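Putative alpha-L-fucosidase (Bacteroides thetaiotaomicron, PDB 3EYP) is a putative family 29 glycoside hydrolase that probably acts as an alpha-L-fucosidase, hydrolysing alpha-linked L-fucose from its glycan substrates. Local coordinates at residues T32-N38 / S261-E267; E39-K43 / R129-L133; A24-F28 / W59-L63; K119-L124 / I160-D166. One frame throughout, in Å; residues are numbered along the deposited sequence. Where two conformers were deposited one is given.

Interaction 1 of 4, residues T32-N38 / S261-E267; sequences TFEEYVN and SWFYHAE
Loops without regular pairing join tightly when polar side chains, assisted by backbone groups and water, meet one another; residues 32-38 and 261-267, the latter entering a 3-10 segment at 266, illustrate this. CA atoms come nearest at Thr32-Tyr264 (5.9 Å), Tyr36-His265 (6.5 Å) and Asn38-Phe263 (5.7 Å). Asn38, chi1 m, is the hub: its OD1 accepts from NE2 of His265 (chi1 m) at 2.8 Å and, weakly, from Phe263 N at 3.4 Å, while its ND2 makes a weak bond to Ser261 OG at 3.2 Å; Ser261 OG also pairs with Glu268. His265 ND1 meets a water at 2.7 Å that accepts from Tyr36 N at 3.1 Å. Tyr36, chi1 m, has a left-handed backbone (phi 56°, psi 53°); in the conformer given, its OH donates to Glu267 OE2 at a very short 2.4 Å. One water accepts from Thr32 OG1 (2.9 Å) and Tyr264 N (3.1 Å); another donates to Thr32 O and Tyr264 O, both at 2.7 Å. Thr32 OG1 also bonds to Gly29 N, and Thr32 O to Arg300 NE. The loops follow strands 22-26 and 253-257 of a TIM barrel. Both imidazole nitrogens are engaged, probably fixing the ring, and polar bonding more than apolar packing joins the loops.

Interaction 2 of 4, residues E39-K43 / R129-L133; sequences EGDGK and RHEHL
Arg129, which buries the most surface, reaches from the start of a short, weakly bonded helix (about 129-132) to the loop 39-43. Its side chain is nearly extended (chi1 m, chi2 and chi3 t); NH1 and NH2 both bond to Glu39 OE1, at 2.9 and 3.0 Å, in a salt bridge, and NH1 also donates to Gly40 O at 2.9 Å. Glu39 OE2 hydrogen-bonds to a glycerol, probably a crystallisation additive. The loops after the first and third strands meet at the C-terminal end of the TIM barrel, where active sites of this fold lie. Gly42 CA lies 4.2 Å from His130 CA; at phi 84°, psi 1° a CB would press on the preceding carbonyl and lie 2.9 Å from His130 CA, so glycine suits the site. His130, chi1 t, donates from ND1 to Gly42 O at 2.8 Å. Asp41 forms an Asx turn, OD1 accepting from Lys43 N at 2.9 Å. Leu133 (chi1 m, chi2 t) sets CD1 3.6 Å from Gly42 O and 3.8 Å from Lys43 CG.

Interaction 3 of 4, residues A24-F28 / W59-L63; sequences AFFHF and WMQTL
Side-chain alternation decides which strand residues meet a covering helix. In the 24-26 part of strand 22-26 and the two residues after it, Ala24, Phe26 and Phe28 face the 59-63 part of helix 56-65, the segment axes nearly antiparallel (156°) and 10.8 Å apart at closest. Nearest CA pairs are Ala24-Leu63 (7.5 Å) and Phe26-Trp59 (8.9 Å). Phe26, Phe28 and Trp59 form an aromatic cluster. Trp59 (chi1 m, chi2 near 0°) directs its edge to the face of Phe28 (chi1 t), T-shaped, centroids 5.9 Å apart and planes at 80°. It lies obliquely beside Phe26 (chi1 m), Trp59 CE3 over that ring and 3.7 Å from Phe26 CD2. Trp59 NE1 bonds to Gly302 O. Aliphatic side chains complete the interface: Leu63 (chi1 m, chi2 t) places CD2 3.4 Å from Ala24 CB and CD1 3.9 Å from Phe26 CZ; Met60 CE lies 4.4 Å from Phe26 CE2. Such packing of an outer helix on the preceding parallel strand is characteristic of a TIM-barrel beta-alpha unit, here the first.

Interaction 4 of 4, residues K119-L124 / I160-D166; sequences KAGIYL and IWETWWD
Parallel neighbours in a TIM barrel are joined by alternating backbone bonds, as in strands 119-124 and 162-164, whose axes approach to 4.7 Å with directions 17° apart, in a beta-alpha-beta crossover with helix 139-155 linking them. The second partner opens with Ile160, chi1 m, whose CD1 packs 3.9 Å from Ile122 CG1. Trp161, chi1 m, donates its N to Ala120 O at 2.8 Å and offers its six-membered ring to Lys119, whose NZ stands 4.5 Å from the ring centroid in a cation-pi contact and also forms a salt bridge with Glu16. Glu162 O accepts from Ile122 N at 2.9 Å, while its carboxylate bridges to Arg20. Thr163 pairs with Ile122, their side chains on the same face and their CA atoms 5.0 Å apart; Thr163 CA lies 3.3 Å from Ile122 O in a CA-H...O contact. Trp164 N returns a bond to Ile122 O at 2.9 Å, and its ring, on the other face, lies nearly parallel to that of Tyr123 but slid aside, centroids 5.5 Å apart. Trp165 CD1 comes 4.0 Å from Leu124 O. Asp166, beyond the strand, also hydrogen-bonds to glycerol, probably from the crystallisation liquor; its OD2 accepts from Tyr123 OH at 2.6 Å.

Overall arrangement
Followed from the N terminus, the first strand enters interaction 3, but before helix 56-65 closes it the intervening loop opens interaction 1 and then, directly adjoining, interaction 2. Both therefore cross interaction 3. Strand 119-124 next opens interaction 4; helix 129-132, after this third strand, then closes interaction 2, tying it to the first loop, so these two cross as well. Interaction 4 closes at 160-166, in series with interaction 3. Interaction 1 closes last, spanning interactions 2 and 4 and tying the first loop to the one after strand 253-257. Interactions 3 and 4 meet through Phe25, which touches Tyr123 and Trp164 in the barrel; Trp262 and Phe263 pack on residues 25-28, joining interaction 1 to interaction 3.

Interaction 1 of 4, residues T32-N38 / S261-E267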
# COMPACT_ATOMS: atom_id res chain seq x y z
N THR A 32 8.90 -13.03 -18.60
CA THR A 32 9.87 -12.01 -18.89
C THR A 32 10.75 -12.44 -20.07
O THR A 32 11.31 -11.61 -20.75
CB THR A 32 10.85 -11.78 -17.69
OG1 THR A 32 10.11 -11.52 -16.49
CG2 THR A 32 11.82 -10.61 -17.96
N PHE A 33 10.83 -13.73 -20.25
CA PHE A 33 11.76 -14.33 -21.27
C PHE A 33 11.01 -14.71 -22.51
O PHE A 33 11.60 -15.18 -23.53
CB PHE A 33 12.55 -15.47 -20.69
CG PHE A 33 13.51 -14.99 -19.68
CD1 PHE A 33 14.74 -14.55 -20.05
CD2 PHE A 33 13.09 -14.78 -18.36
CE1 PHE A 33 15.61 -14.01 -19.10
CE2 PHE A 33 13.95 -14.24 -17.44
CZ PHE A 33 15.17 -13.84 -17.81
N GLU A 34 9.71 -14.47 -22.45
CA GLU A 34 8.85 -14.62 -23.64
C GLU A 34 8.70 -13.28 -24.28
O GLU A 34 9.03 -12.27 -23.69
CB GLU A 34 7.48 -15.17 -23.29
CG GLU A 34 7.42 -16.60 -22.76
CD GLU A 34 6.06 -17.26 -23.04
OE1 GLU A 34 5.11 -17.14 -22.24
OE2 GLU A 34 5.92 -17.89 -24.10
N GLU A 35 8.18 -13.29 -25.52
CA GLU A 35 8.00 -12.05 -26.26
C GLU A 35 6.59 -11.48 -26.01
O GLU A 35 5.57 -12.06 -26.34
CB GLU A 35 8.27 -12.25 -27.76
CG GLU A 35 9.60 -12.93 -28.09
CD GLU A 35 10.85 -12.26 -27.50
OE1 GLU A 35 11.04 -11.03 -27.63
OE2 GLU A 35 11.69 -13.00 -26.92
N TYR A 36 6.61 -10.36 -25.33
CA TYR A 36 5.41 -9.62 -25.03
C TYR A 36 4.36 -10.40 -24.31
O TYR A 36 3.23 -10.44 -24.76
CB TYR A 36 4.79 -9.13 -26.33
CG TYR A 36 5.51 -8.01 -26.99
CD1 TYR A 36 5.69 -6.81 -26.34
CD2 TYR A 36 5.92 -8.12 -28.32
CE1 TYR A 36 6.31 -5.77 -26.95
CE2 TYR A 36 6.53 -7.07 -28.95
CZ TYR A 36 6.73 -5.90 -28.26
OH TYR A 36 7.36 -4.84 -28.88
N VAL A 37 4.73 -11.04 -23.22
CA VAL A 37 3.79 -11.81 -22.37
C VAL A 37 3.64 -11.25 -20.97
O VAL A 37 4.63 -11.06 -20.25
CB VAL A 37 4.15 -13.33 -22.33
CG1 VAL A 37 3.27 -14.07 -21.39
CG2 VAL A 37 4.10 -13.92 -23.74
N ASN A 38 2.39 -10.98 -20.60
CA ASN A 38 2.04 -10.60 -19.26
C ASN A 38 1.28 -11.59 -18.44
O ASN A 38 1.23 -11.52 -17.23
CB ASN A 38 1.28 -9.27 -19.27
CG ASN A 38 2.13 -8.11 -19.72
OD1 ASN A 38 3.23 -7.85 -19.19
ND2 ASN A 38 1.62 -7.38 -20.71
N SER A 261 2.58 -2.19 -18.40
CA SER A 261 2.42 -3.62 -18.12
C SER A 261 3.05 -4.00 -16.80
O SER A 261 3.85 -3.26 -16.26
CB SER A 261 3.06 -4.51 -19.22
OG SER A 261 2.59 -4.31 -20.57
N TRP A 262 2.73 -5.20 -16.33
CA TRP A 262 3.25 -5.69 -15.03
C TRP A 262 4.63 -6.37 -15.17
O TRP A 262 5.48 -6.27 -14.31
CB TRP A 262 2.33 -6.69 -14.40
CG TRP A 262 1.10 -6.04 -13.88
CD1 TRP A 262 -0.10 -5.97 -14.52
CD2 TRP A 262 0.94 -5.37 -12.63
NE1 TRP A 262 -1.03 -5.30 -13.71
CE2 TRP A 262 -0.39 -4.92 -12.56
CE3 TRP A 262 1.80 -5.07 -11.57
CZ2 TRP A 262 -0.88 -4.18 -11.48
CZ3 TRP A 262 1.28 -4.37 -10.48
CH2 TRP A 262 -0.04 -3.94 -10.45
N PHE A 263 4.81 -7.06 -16.28
CA PHE A 263 6.08 -7.68 -16.59
C PHE A 263 6.90 -6.77 -17.50
O PHE A 263 6.39 -5.85 -18.14
CB PHE A 263 5.87 -9.08 -17.20
CG PHE A 263 5.49 -10.09 -16.20
CD1 PHE A 263 6.45 -10.90 -15.61
CD2 PHE A 263 4.14 -10.22 -15.77
CE1 PHE A 263 6.10 -11.83 -14.69
CE2 PHE A 263 3.78 -11.14 -14.85
CZ PHE A 263 4.73 -11.95 -14.26
N TYR A 264 8.20 -7.02 -17.53
CA TYR A 264 9.13 -6.18 -18.33
C TYR A 264 9.08 -6.39 -19.83
O TYR A 264 9.17 -7.52 -20.34
CB TYR A 264 10.61 -6.37 -17.90
CG TYR A 264 11.53 -5.44 -18.63
CD1 TYR A 264 11.81 -4.16 -18.12
CD2 TYR A 264 12.15 -5.82 -19.83
CE1 TYR A 264 12.65 -3.29 -18.81
CE2 TYR A 264 12.96 -4.95 -20.51
CZ TYR A 264 13.23 -3.70 -20.00
OH TYR A 264 14.08 -2.83 -20.68
N HIS A 265 8.96 -5.24 -20.53
CA HIS A 265 9.14 -5.19 -21.99
C HIS A 265 9.99 -3.99 -22.35
O HIS A 265 9.75 -2.88 -21.92
CB HIS A 265 7.76 -5.17 -22.73
CG HIS A 265 6.77 -6.11 -22.14
ND1 HIS A 265 6.92 -7.49 -22.23
CD2 HIS A 265 5.68 -5.89 -21.38
CE1 HIS A 265 5.94 -8.06 -21.55
NE2 HIS A 265 5.20 -7.11 -21.00
N ALA A 266 11.02 -4.25 -23.13
CA ALA A 266 11.96 -3.20 -23.52
C ALA A 266 11.29 -2.03 -24.17
O ALA A 266 11.68 -0.88 -24.01
CB ALA A 266 13.11 -3.78 -24.47
N GLU A 267 10.21 -2.32 -24.85
CA GLU A 267 9.49 -1.28 -25.58
C GLU A 267 8.79 -0.31 -24.64
O GLU A 267 8.35 0.75 -25.04
CB GLU A 267 8.47 -1.89 -26.54
CG GLU A 267 9.12 -2.71 -27.67
CD GLU A 267 9.36 -4.19 -27.32
OE1 GLU A 267 9.21 -4.57 -26.14
OE2 GLU A 267 9.67 -4.97 -28.26
O HOH W 1 9.64 -8.82 -15.53
O HOH W 2 10.71 -9.20 -21.84
O HOH W 3 8.72 -8.59 -23.99

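Interaction 2 of 4, residues E39-K43 / R129-L133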
# COMPACT_ATOMS: atom_id res chain seq x y z
N GLU A 39 0.68 -12.50 -19.16
CA GLU A 39 -0.08 -13.57 -18.65
C GLU A 39 0.29 -14.83 -19.42
O GLU A 39 -0.16 -15.03 -20.53
CB GLU A 39 -1.60 -13.31 -18.78
CG GLU A 39 -2.11 -12.18 -17.94
CD GLU A 39 -2.09 -12.47 -16.44
OE1 GLU A 39 -1.94 -13.65 -16.02
OE2 GLU A 39 -2.27 -11.48 -15.66
N GLY A 40 1.11 -15.64 -18.80
CA GLY A 40 1.66 -16.83 -19.42
C GLY A 40 0.74 -18.04 -19.30
O GLY A 40 -0.08 -18.13 -18.39
N ASP A 41 0.90 -18.96 -20.22
CA ASP A 41 -0.04 -20.10 -20.38
C ASP A 41 0.35 -21.38 -19.65
O ASP A 41 -0.39 -22.35 -19.60
CB ASP A 41 -0.42 -20.34 -21.84
CG ASP A 41 0.75 -20.76 -22.72
OD1 ASP A 41 1.90 -20.94 -22.26
OD2 ASP A 41 0.50 -20.88 -23.95
N GLY A 42 1.53 -21.37 -19.05
CA GLY A 42 2.01 -22.58 -18.39
C GLY A 42 2.72 -23.55 -19.36
O GLY A 42 3.15 -24.66 -18.97
N LYS A 43 2.79 -23.14 -20.62
CA LYS A 43 3.38 -23.98 -21.66
C LYS A 43 4.77 -23.60 -22.08
O LYS A 43 5.42 -24.28 -22.88
CB LYS A 43 2.48 -24.01 -22.90
CG LYS A 43 1.14 -24.77 -22.68
CD LYS A 43 0.18 -24.56 -23.84
CE LYS A 43 -1.12 -25.27 -23.63
NZ LYS A 43 -1.99 -25.22 -24.87
N ARG A 129 -2.18 -21.98 -13.94
CA ARG A 129 -2.50 -22.46 -15.27
C ARG A 129 -1.71 -23.72 -15.61
O ARG A 129 -2.20 -24.59 -16.37
CB ARG A 129 -2.26 -21.39 -16.33
CG ARG A 129 -3.23 -20.26 -16.28
CD ARG A 129 -2.74 -19.10 -17.07
NE ARG A 129 -3.57 -17.93 -16.90
CZ ARG A 129 -3.13 -16.71 -16.79
NH1 ARG A 129 -1.82 -16.47 -16.79
NH2 ARG A 129 -4.00 -15.72 -16.59
N HIS A 130 -0.55 -23.89 -14.98
CA HIS A 130 0.34 -24.99 -15.36
C HIS A 130 -0.28 -26.26 -14.82
O HIS A 130 -0.42 -27.25 -15.53
CB HIS A 130 1.80 -24.79 -14.85
CG HIS A 130 2.72 -25.91 -15.25
ND1 HIS A 130 3.26 -26.02 -16.53
CD2 HIS A 130 3.17 -27.00 -14.56
CE1 HIS A 130 3.98 -27.13 -16.61
NE2 HIS A 130 3.94 -27.74 -15.42
N GLU A 131 -0.75 -26.17 -13.59
CA GLU A 131 -1.26 -27.33 -12.90
C GLU A 131 -2.52 -27.73 -13.55
O GLU A 131 -2.85 -28.95 -13.63
CB GLU A 131 -1.43 -27.07 -11.40
CG GLU A 131 -0.07 -27.04 -10.66
CD GLU A 131 0.50 -28.40 -10.44
OE1 GLU A 131 -0.24 -29.31 -10.03
OE2 GLU A 131 1.71 -28.57 -10.63
N HIS A 132 -3.23 -26.71 -14.04
CA HIS A 132 -4.52 -26.95 -14.78
C HIS A 132 -4.36 -27.74 -16.07
O HIS A 132 -5.32 -28.36 -16.54
CB HIS A 132 -5.31 -25.67 -15.07
CG HIS A 132 -6.31 -25.31 -14.00
ND1 HIS A 132 -7.53 -25.94 -13.86
CD2 HIS A 132 -6.31 -24.31 -13.08
CE1 HIS A 132 -8.21 -25.38 -12.87
NE2 HIS A 132 -7.49 -24.39 -12.38
N LEU A 133 -3.17 -27.74 -16.62
CA LEU A 133 -2.88 -28.51 -17.86
C LEU A 133 -2.94 -30.02 -17.60
O LEU A 133 -3.11 -30.80 -18.52
CB LEU A 133 -1.50 -28.20 -18.44
CG LEU A 133 -1.30 -26.74 -18.94
CD1 LEU A 133 0.09 -26.48 -19.49
CD2 LEU A 133 -2.39 -26.45 -19.96

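Interaction 3 of 4, residues A24-F28 / W59-L63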
# COMPACT_ATOMS: atom_id res chain seq x y z
N ALA A 24 7.30 -2.28 -2.55
CA ALA A 24 7.58 -2.64 -3.96
C ALA A 24 7.02 -3.99 -4.39
O ALA A 24 6.97 -4.91 -3.63
CB ALA A 24 9.08 -2.56 -4.27
N PHE A 25 6.56 -4.05 -5.65
CA PHE A 25 6.18 -5.31 -6.29
C PHE A 25 7.30 -5.58 -7.29
O PHE A 25 7.87 -4.66 -7.83
CB PHE A 25 4.91 -5.13 -7.13
CG PHE A 25 3.79 -6.09 -6.82
CD1 PHE A 25 4.03 -7.34 -6.26
CD2 PHE A 25 2.47 -5.74 -7.17
CE1 PHE A 25 3.02 -8.18 -6.04
CE2 PHE A 25 1.44 -6.61 -6.94
CZ PHE A 25 1.69 -7.81 -6.37
N PHE A 26 7.65 -6.83 -7.45
CA PHE A 26 8.66 -7.27 -8.42
C PHE A 26 8.07 -8.41 -9.19
O PHE A 26 8.07 -9.56 -8.74
CB PHE A 26 9.96 -7.75 -7.76
CG PHE A 26 10.77 -6.66 -7.11
CD1 PHE A 26 11.12 -5.55 -7.80
CD2 PHE A 26 11.19 -6.78 -5.80
CE1 PHE A 26 11.84 -4.56 -7.22
CE2 PHE A 26 11.93 -5.79 -5.20
CZ PHE A 26 12.23 -4.67 -5.90
N HIS A 27 7.51 -8.07 -10.35
CA HIS A 27 6.93 -9.05 -11.26
C HIS A 27 8.04 -9.53 -12.23
O HIS A 27 8.50 -8.79 -13.08
CB HIS A 27 5.78 -8.48 -12.09
CG HIS A 27 4.46 -8.53 -11.40
ND1 HIS A 27 4.19 -7.74 -10.30
CD2 HIS A 27 3.35 -9.30 -11.60
CE1 HIS A 27 2.97 -8.02 -9.87
NE2 HIS A 27 2.43 -8.95 -10.64
N PHE A 28 8.44 -10.77 -11.99
CA PHE A 28 9.57 -11.41 -12.67
C PHE A 28 9.34 -12.91 -12.73
O PHE A 28 8.86 -13.56 -11.76
CB PHE A 28 10.84 -11.07 -11.92
CG PHE A 28 12.13 -11.64 -12.51
CD1 PHE A 28 12.61 -11.18 -13.75
CD2 PHE A 28 12.92 -12.47 -11.72
CE1 PHE A 28 13.82 -11.63 -14.24
CE2 PHE A 28 14.15 -12.96 -12.21
CZ PHE A 28 14.60 -12.55 -13.45
N TRP A 59 18.21 -4.35 -6.91
CA TRP A 59 16.78 -4.10 -6.71
C TRP A 59 16.65 -3.38 -5.39
O TRP A 59 15.87 -2.45 -5.31
CB TRP A 59 15.92 -5.35 -6.65
CG TRP A 59 16.02 -6.31 -7.78
CD1 TRP A 59 16.85 -6.24 -8.88
CD2 TRP A 59 15.33 -7.53 -7.88
NE1 TRP A 59 16.68 -7.32 -9.67
CE2 TRP A 59 15.75 -8.14 -9.10
CE3 TRP A 59 14.35 -8.15 -7.10
CZ2 TRP A 59 15.24 -9.37 -9.54
CZ3 TRP A 59 13.84 -9.39 -7.53
CH2 TRP A 59 14.28 -9.98 -8.76
N MET A 60 17.41 -3.82 -4.37
CA MET A 60 17.27 -3.23 -3.03
C MET A 60 17.80 -1.80 -3.02
O MET A 60 17.33 -0.95 -2.31
CB MET A 60 17.98 -4.01 -1.92
CG MET A 60 17.42 -5.41 -1.52
SD MET A 60 15.64 -5.65 -1.49
CE MET A 60 15.44 -6.92 -2.71
N GLN A 61 18.78 -1.54 -3.84
CA GLN A 61 19.36 -0.15 -3.91
C GLN A 61 18.34 0.81 -4.50
O GLN A 61 18.17 1.96 -4.06
CB GLN A 61 20.66 -0.15 -4.71
CG GLN A 61 21.79 -0.85 -4.01
CD GLN A 61 22.81 -1.48 -4.96
OE1 GLN A 61 22.99 -1.04 -6.09
NE2 GLN A 61 23.52 -2.52 -4.47
N THR A 62 17.58 0.29 -5.45
CA THR A 62 16.45 1.05 -6.00
C THR A 62 15.46 1.47 -4.88
O THR A 62 15.04 2.62 -4.79
CB THR A 62 15.75 0.28 -7.15
OG1 THR A 62 16.65 0.24 -8.29
CG2 THR A 62 14.42 0.96 -7.61
N LEU A 63 15.12 0.51 -4.06
CA LEU A 63 14.17 0.72 -2.98
C LEU A 63 14.72 1.63 -1.93
O LEU A 63 13.98 2.42 -1.36
CB LEU A 63 13.74 -0.58 -2.32
CG LEU A 63 13.08 -1.58 -3.26
CD1 LEU A 63 12.45 -2.71 -2.48
CD2 LEU A 63 12.05 -0.93 -4.29

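Interaction 4 of 4, residues K119-L124 / I160-D166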
# COMPACT_ATOMS: atom_id res chain seq x y z
N LYS A 119 11.77 -5.46 4.48
CA LYS A 119 10.85 -6.54 4.77
C LYS A 119 10.45 -7.28 3.50
O LYS A 119 9.93 -6.69 2.56
CB LYS A 119 9.59 -6.02 5.51
CG LYS A 119 9.89 -5.25 6.82
CD LYS A 119 8.70 -4.30 7.23
CE LYS A 119 8.66 -4.15 8.74
NZ LYS A 119 7.87 -3.02 9.23
N ALA A 120 10.61 -8.59 3.55
CA ALA A 120 10.33 -9.48 2.38
C ALA A 120 8.90 -9.95 2.39
O ALA A 120 8.31 -10.23 3.43
CB ALA A 120 11.26 -10.71 2.37
N GLY A 121 8.33 -9.99 1.20
CA GLY A 121 7.03 -10.60 1.00
C GLY A 121 7.00 -11.47 -0.24
O GLY A 121 7.88 -11.40 -1.11
N ILE A 122 5.97 -12.27 -0.28
CA ILE A 122 5.75 -13.28 -1.28
C ILE A 122 4.37 -13.26 -1.94
O ILE A 122 3.31 -13.24 -1.28
CB ILE A 122 5.90 -14.69 -0.67
CG1 ILE A 122 7.31 -14.96 -0.09
CG2 ILE A 122 5.57 -15.72 -1.66
CD1 ILE A 122 8.47 -14.87 -1.19
N TYR A 123 4.41 -13.22 -3.25
CA TYR A 123 3.22 -13.42 -4.12
C TYR A 123 3.32 -14.87 -4.65
O TYR A 123 4.29 -15.25 -5.32
CB TYR A 123 3.24 -12.36 -5.24
CG TYR A 123 2.21 -12.49 -6.37
CD1 TYR A 123 1.37 -11.44 -6.66
CD2 TYR A 123 2.10 -13.66 -7.12
CE1 TYR A 123 0.46 -11.51 -7.69
CE2 TYR A 123 1.17 -13.76 -8.14
CZ TYR A 123 0.35 -12.67 -8.43
OH TYR A 123 -0.59 -12.74 -9.45
N LEU A 124 2.34 -15.67 -4.28
CA LEU A 124 2.24 -17.10 -4.68
C LEU A 124 0.84 -17.35 -5.25
O LEU A 124 -0.12 -17.48 -4.52
CB LEU A 124 2.48 -18.02 -3.50
CG LEU A 124 2.57 -19.54 -3.72
CD1 LEU A 124 3.82 -19.90 -4.60
CD2 LEU A 124 2.60 -20.23 -2.41
N ILE A 160 8.67 -13.44 6.82
CA ILE A 160 7.82 -13.02 5.70
C ILE A 160 6.74 -12.06 6.25
O ILE A 160 6.00 -12.40 7.19
CB ILE A 160 7.19 -14.25 5.00
CG1 ILE A 160 8.20 -15.30 4.49
CG2 ILE A 160 6.22 -13.80 3.78
CD1 ILE A 160 9.13 -14.89 3.41
N TRP A 161 6.68 -10.86 5.65
CA TRP A 161 5.81 -9.78 6.16
C TRP A 161 4.53 -9.52 5.35
O TRP A 161 3.63 -8.81 5.79
CB TRP A 161 6.59 -8.47 6.27
CG TRP A 161 7.72 -8.46 7.20
CD1 TRP A 161 9.01 -8.83 6.92
CD2 TRP A 161 7.72 -7.94 8.52
NE1 TRP A 161 9.80 -8.60 8.02
CE2 TRP A 161 9.03 -8.05 9.02
CE3 TRP A 161 6.72 -7.39 9.34
CZ2 TRP A 161 9.36 -7.64 10.30
CZ3 TRP A 161 7.06 -6.99 10.63
CH2 TRP A 161 8.37 -7.13 11.09
N GLU A 162 4.47 -10.11 4.17
CA GLU A 162 3.23 -10.13 3.37
C GLU A 162 3.14 -11.34 2.48
O GLU A 162 4.13 -11.74 1.87
CB GLU A 162 3.09 -8.88 2.50
CG GLU A 162 1.71 -8.69 1.89
CD GLU A 162 1.27 -7.23 1.79
OE1 GLU A 162 1.83 -6.39 2.54
OE2 GLU A 162 0.40 -6.94 0.90
N THR A 163 1.94 -11.92 2.45
CA THR A 163 1.59 -12.98 1.47
C THR A 163 0.45 -12.44 0.65
O THR A 163 -0.51 -11.92 1.20
CB THR A 163 1.19 -14.30 2.17
OG1 THR A 163 2.33 -14.88 2.80
CG2 THR A 163 0.66 -15.32 1.21
N TRP A 164 0.59 -12.52 -0.66
CA TRP A 164 -0.36 -11.91 -1.61
C TRP A 164 -1.10 -12.98 -2.37
O TRP A 164 -0.48 -13.81 -3.07
CB TRP A 164 0.37 -11.04 -2.59
CG TRP A 164 -0.17 -9.69 -2.85
CD1 TRP A 164 -0.00 -8.58 -2.09
CD2 TRP A 164 -0.90 -9.29 -4.00
NE1 TRP A 164 -0.64 -7.51 -2.67
CE2 TRP A 164 -1.17 -7.91 -3.86
CE3 TRP A 164 -1.37 -9.96 -5.14
CZ2 TRP A 164 -1.87 -7.17 -4.83
CZ3 TRP A 164 -2.07 -9.22 -6.08
CH2 TRP A 164 -2.29 -7.84 -5.92
N TRP A 165 -2.43 -12.89 -2.29
CA TRP A 165 -3.31 -13.83 -3.02
C TRP A 165 -4.10 -13.08 -4.07
O TRP A 165 -5.10 -12.43 -3.76
CB TRP A 165 -4.26 -14.58 -2.10
CG TRP A 165 -3.60 -15.61 -1.21
CD1 TRP A 165 -2.46 -16.28 -1.47
CD2 TRP A 165 -4.05 -16.07 0.08
NE1 TRP A 165 -2.16 -17.12 -0.46
CE2 TRP A 165 -3.10 -17.00 0.53
CE3 TRP A 165 -5.16 -15.79 0.88
CZ2 TRP A 165 -3.23 -17.69 1.75
CZ3 TRP A 165 -5.28 -16.44 2.11
CH2 TRP A 165 -4.34 -17.42 2.51
N ASP A 166 -3.61 -13.15 -5.31
CA ASP A 166 -4.28 -12.52 -6.46
C ASP A 166 -5.60 -13.22 -6.69
O ASP A 166 -5.69 -14.45 -6.65
CB ASP A 166 -3.40 -12.63 -7.71
CG ASP A 166 -3.74 -11.66 -8.81
OD1 ASP A 166 -4.92 -11.35 -9.09
OD2 ASP A 166 -2.80 -11.30 -9.53